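Farnesyl diphosphate phosphatase YisP (Bacillus subtilis subsp. subtilis, PDB 3WE9) hydrolyses farnesyl diphosphate to farnesol and diphosphate, and is involved in biofilm formation. Local coordinates at residues 211-216 against 247-252. Numbering follows the deposited sequence.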
ATOM      1  N   GLU A 211      -9.815  -0.707 -11.890  1.00 15.17           N
ATOM      2  CA  GLU A 211      -9.987   0.370 -10.919  1.00 16.18           C
ATOM      3  C   GLU A 211      -8.644   0.752 -10.290  1.00 15.68           C
ATOM      4  O   GLU A 211      -8.307   1.930 -10.183  1.00 16.23           O
ATOM      5  CB  GLU A 211     -10.951  -0.077  -9.816  1.00 21.40           C
ATOM      6  CG  GLU A 211     -12.397  -0.194 -10.274  1.00 27.43           C
ATOM      7  CD  GLU A 211     -13.142   1.130 -10.185  1.00 32.03           C
ATOM      8  OE1 GLU A 211     -12.489   2.192 -10.261  1.00 32.77           O
ATOM      9  OE2 GLU A 211     -14.385   1.106 -10.040  1.00 33.58           O
ATOM     10  N   ALA A 212      -7.881  -0.249  -9.863  1.00 14.20           N
ATOM     11  CA  ALA A 212      -6.588   0.012  -9.248  1.00 16.32           C
ATOM     12  C   ALA A 212      -5.714   0.846 -10.184  1.00 17.15           C
ATOM     13  O   ALA A 212      -5.085   1.813  -9.766  1.00 17.73           O
ATOM     14  CB  ALA A 212      -5.889  -1.306  -8.910  1.00 14.74           C
ATOM     15  N   GLU A 213      -5.689   0.475 -11.457  1.00 17.29           N
ATOM     16  CA  GLU A 213      -4.880   1.182 -12.439  1.00 18.72           C
ATOM     17  C   GLU A 213      -5.363   2.615 -12.668  1.00 18.34           C
ATOM     18  O   GLU A 213      -4.563   3.506 -12.952  1.00 18.99           O
ATOM     19  CB  GLU A 213      -4.856   0.371 -13.745  1.00 22.60           C
ATOM     20  CG  GLU A 213      -4.295  -1.043 -13.513  1.00 29.00           C
ATOM     21  CD  GLU A 213      -4.253  -1.911 -14.756  1.00 31.04           C
ATOM     22  OE1 GLU A 213      -5.297  -2.063 -15.415  1.00 37.27           O
ATOM     23  OE2 GLU A 213      -3.171  -2.454 -15.067  1.00 35.14           O
ATOM     24  N   ALA A 214      -6.666   2.838 -12.535  1.00 18.10           N
ATOM     25  CA  ALA A 214      -7.219   4.178 -12.699  1.00 19.15           C
ATOM     26  C   ALA A 214      -6.673   5.063 -11.563  1.00 19.86           C
ATOM     27  O   ALA A 214      -6.325   6.223 -11.779  1.00 18.17           O
ATOM     28  CB  ALA A 214      -8.754   4.131 -12.652  1.00 19.00           C
ATOM     29  N   TYR A 215      -6.602   4.513 -10.352  1.00 17.99           N
ATOM     30  CA  TYR A 215      -6.073   5.273  -9.226  1.00 18.73           C
ATOM     31  C   TYR A 215      -4.589   5.557  -9.444  1.00 19.59           C
ATOM     32  O   TYR A 215      -4.124   6.663  -9.187  1.00 18.79           O
ATOM     33  CB  TYR A 215      -6.272   4.509  -7.912  1.00 19.01           C
ATOM     34  CG  TYR A 215      -7.693   4.534  -7.395  1.00 18.85           C
ATOM     35  CD1 TYR A 215      -8.241   5.697  -6.844  1.00 18.74           C
ATOM     36  CD2 TYR A 215      -8.488   3.395  -7.445  1.00 16.05           C
ATOM     37  CE1 TYR A 215      -9.547   5.714  -6.349  1.00 18.16           C
ATOM     38  CE2 TYR A 215      -9.788   3.402  -6.960  1.00 18.54           C
ATOM     39  CZ  TYR A 215     -10.311   4.560  -6.411  1.00 19.11           C
ATOM     40  OH  TYR A 215     -11.594   4.543  -5.914  1.00 22.49           O
ATOM     41  N   LEU A 216      -3.853   4.556  -9.928  1.00 18.31           N
ATOM     42  CA  LEU A 216      -2.422   4.716 -10.187  1.00 18.94           C
ATOM     43  C   LEU A 216      -2.170   5.821 -11.215  1.00 20.43           C
ATOM     44  O   LEU A 216      -1.358   6.715 -10.989  1.00 19.23           O
ATOM     45  CB  LEU A 216      -1.822   3.397 -10.690  1.00 18.01           C
ATOM     46  CG  LEU A 216      -1.761   2.221  -9.697  1.00 16.21           C
ATOM     47  CD1 LEU A 216      -1.343   0.952 -10.426  1.00 20.02           C
ATOM     48  CD2 LEU A 216      -0.794   2.539  -8.567  1.00 17.28           C
ATOM     49  N   LYS A 247       3.006  -8.898 -13.586  1.00 19.66           N
ATOM     50  CA  LYS A 247       3.577 -10.199 -13.242  1.00 20.44           C
ATOM     51  C   LYS A 247       2.468 -11.210 -12.980  1.00 20.49           C
ATOM     52  O   LYS A 247       2.534 -12.363 -13.414  1.00 18.45           O
ATOM     53  CB  LYS A 247       4.474 -10.094 -12.001  1.00 19.97           C
ATOM     54  CG  LYS A 247       5.166 -11.414 -11.641  1.00 21.43           C
ATOM     55  CD  LYS A 247       6.142 -11.276 -10.477  1.00 23.54           C
ATOM     56  CE  LYS A 247       6.847 -12.607 -10.205  1.00 25.79           C
ATOM     57  NZ  LYS A 247       7.851 -12.517  -9.109  1.00 24.96           N
ATOM     58  N   ILE A 248       1.446 -10.771 -12.253  1.00 18.79           N
ATOM     59  CA  ILE A 248       0.317 -11.636 -11.939  1.00 17.58           C
ATOM     60  C   ILE A 248      -0.323 -12.113 -13.244  1.00 18.09           C
ATOM     61  O   ILE A 248      -0.649 -13.292 -13.392  1.00 18.06           O
ATOM     62  CB  ILE A 248      -0.725 -10.879 -11.072  1.00 17.46           C
ATOM     63  CG1 ILE A 248      -0.091 -10.520  -9.718  1.00 15.92           C
ATOM     64  CG2 ILE A 248      -1.975 -11.740 -10.878  1.00 15.23           C
ATOM     65  CD1 ILE A 248      -0.957  -9.644  -8.816  1.00 15.48           C
ATOM     66  N   ARG A 249      -0.492 -11.197 -14.192  1.00 17.51           N
ATOM     67  CA  ARG A 249      -1.081 -11.552 -15.478  1.00 20.08           C
ATOM     68  C   ARG A 249      -0.176 -12.549 -16.200  1.00 21.25           C
ATOM     69  O   ARG A 249      -0.654 -13.506 -16.809  1.00 21.38           O
ATOM     70  CB  ARG A 249      -1.271 -10.303 -16.338  1.00 21.61           C
ATOM     71  CG  ARG A 249      -2.381  -9.394 -15.840  1.00 22.01           C
ATOM     72  CD  ARG A 249      -2.453  -8.092 -16.628  1.00 23.64           C
ATOM     73  NE  ARG A 249      -3.558  -7.260 -16.163  1.00 20.17           N
ATOM     74  CZ  ARG A 249      -3.443  -5.981 -15.825  1.00 22.98           C
ATOM     75  NH1 ARG A 249      -2.264  -5.371 -15.902  1.00 21.85           N
ATOM     76  NH2 ARG A 249      -4.505  -5.317 -15.398  1.00 22.35           N
ATOM     77  N   ALA A 250       1.130 -12.313 -16.115  1.00 21.94           N
ATOM     78  CA  ALA A 250       2.131 -13.169 -16.746  1.00 25.38           C
ATOM     79  C   ALA A 250       2.138 -14.562 -16.130  1.00 25.35           C
ATOM     80  O   ALA A 250       2.495 -15.546 -16.782  1.00 24.89           O
ATOM     81  CB  ALA A 250       3.520 -12.535 -16.610  1.00 26.02           C
ATOM     82  N   LYS A 251       1.745 -14.645 -14.867  1.00 23.88           N
ATOM     83  CA  LYS A 251       1.719 -15.924 -14.185  1.00 25.20           C
ATOM     84  C   LYS A 251       0.316 -16.503 -14.094  1.00 22.65           C
ATOM     85  O   LYS A 251      -0.024 -17.200 -13.138  1.00 22.47           O
ATOM     86  CB  LYS A 251       2.330 -15.795 -12.797  1.00 27.97           C
ATOM     87  CG  LYS A 251       3.768 -15.291 -12.800  1.00 33.25           C
ATOM     88  CD  LYS A 251       4.695 -16.250 -13.517  1.00 36.38           C
ATOM     89  CE  LYS A 251       6.133 -15.756 -13.473  1.00 39.48           C
ATOM     90  NZ  LYS A 251       7.040 -16.689 -14.195  1.00 41.70           N
ATOM     91  N   GLN A 252      -0.498 -16.172 -15.089  1.00 21.05           N
ATOM     92  CA  GLN A 252      -1.848 -16.702 -15.207  1.00 20.31           C
ATOM     93  C   GLN A 252      -2.808 -16.485 -14.038  1.00 17.68           C
ATOM     94  O   GLN A 252      -3.636 -17.346 -13.754  1.00 18.46           O
ATOM     95  CB  GLN A 252      -1.756 -18.199 -15.514  1.00 22.06           C
ATOM     96  CG  GLN A 252      -0.696 -18.537 -16.565  1.00 24.69           C
ATOM     97  CD  GLN A 252      -0.790 -17.659 -17.800  1.00 29.11           C
ATOM     98  OE1 GLN A 252       0.016 -16.742 -17.999  1.00 30.27           O
ATOM     99  NE2 GLN A 252      -1.783 -17.931 -18.638  1.00 29.90           N
TER
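R249 and E213 reach for each other from opposite directions and make a salt bridge across the surface between the last turn of helix 228-250 and the later part of helix 199-221. Between these two segments the backbones stay apart, the CA atoms of this pair, the nearest across them, standing 13.6 Å from each other, and the salt bridge spans the gap. Two residues back, K247 turns to another part of the fold, pairing with E266 of the C-terminal helix, and I248 lies against W205, an earlier residue of helix 199-221. R249 spans the distance with a chain extended from CG to NE, and E213, CG anti to the carbonyl carbon (chi1 -58°) and straight beyond it, brings its carboxylate to the guanidinium edge. R249 NH1 bonds to E213 OE2 at 3.2 Å, lying on the syn side but 31° out of the carboxylate plane. Two weak bonds from R249 NH2 to OE1 (3.3 Å) and OE2 (3.2 Å) of E213 complete the grip; the carboxylate and guanidinium planes are 47° apart, so the two groups meet twisted rather than coplanar. E206 on NE and E246 on NH1 also pair with R249, so three carboxylates surround one guanidinium on the all-helical squalene/phytoene synthase fold. An alanine in place of E213 is likely to cost R249 its carboxylate at the NH1/NH2 edge, leaving the guanidinium to its other partners, E206 and E246 among them. Past A250 the helix gives out at K251, and Q252, with positive phi, is the C-prime residue of a Schellman motif, its N bonded to R249 O at 3.2 Å.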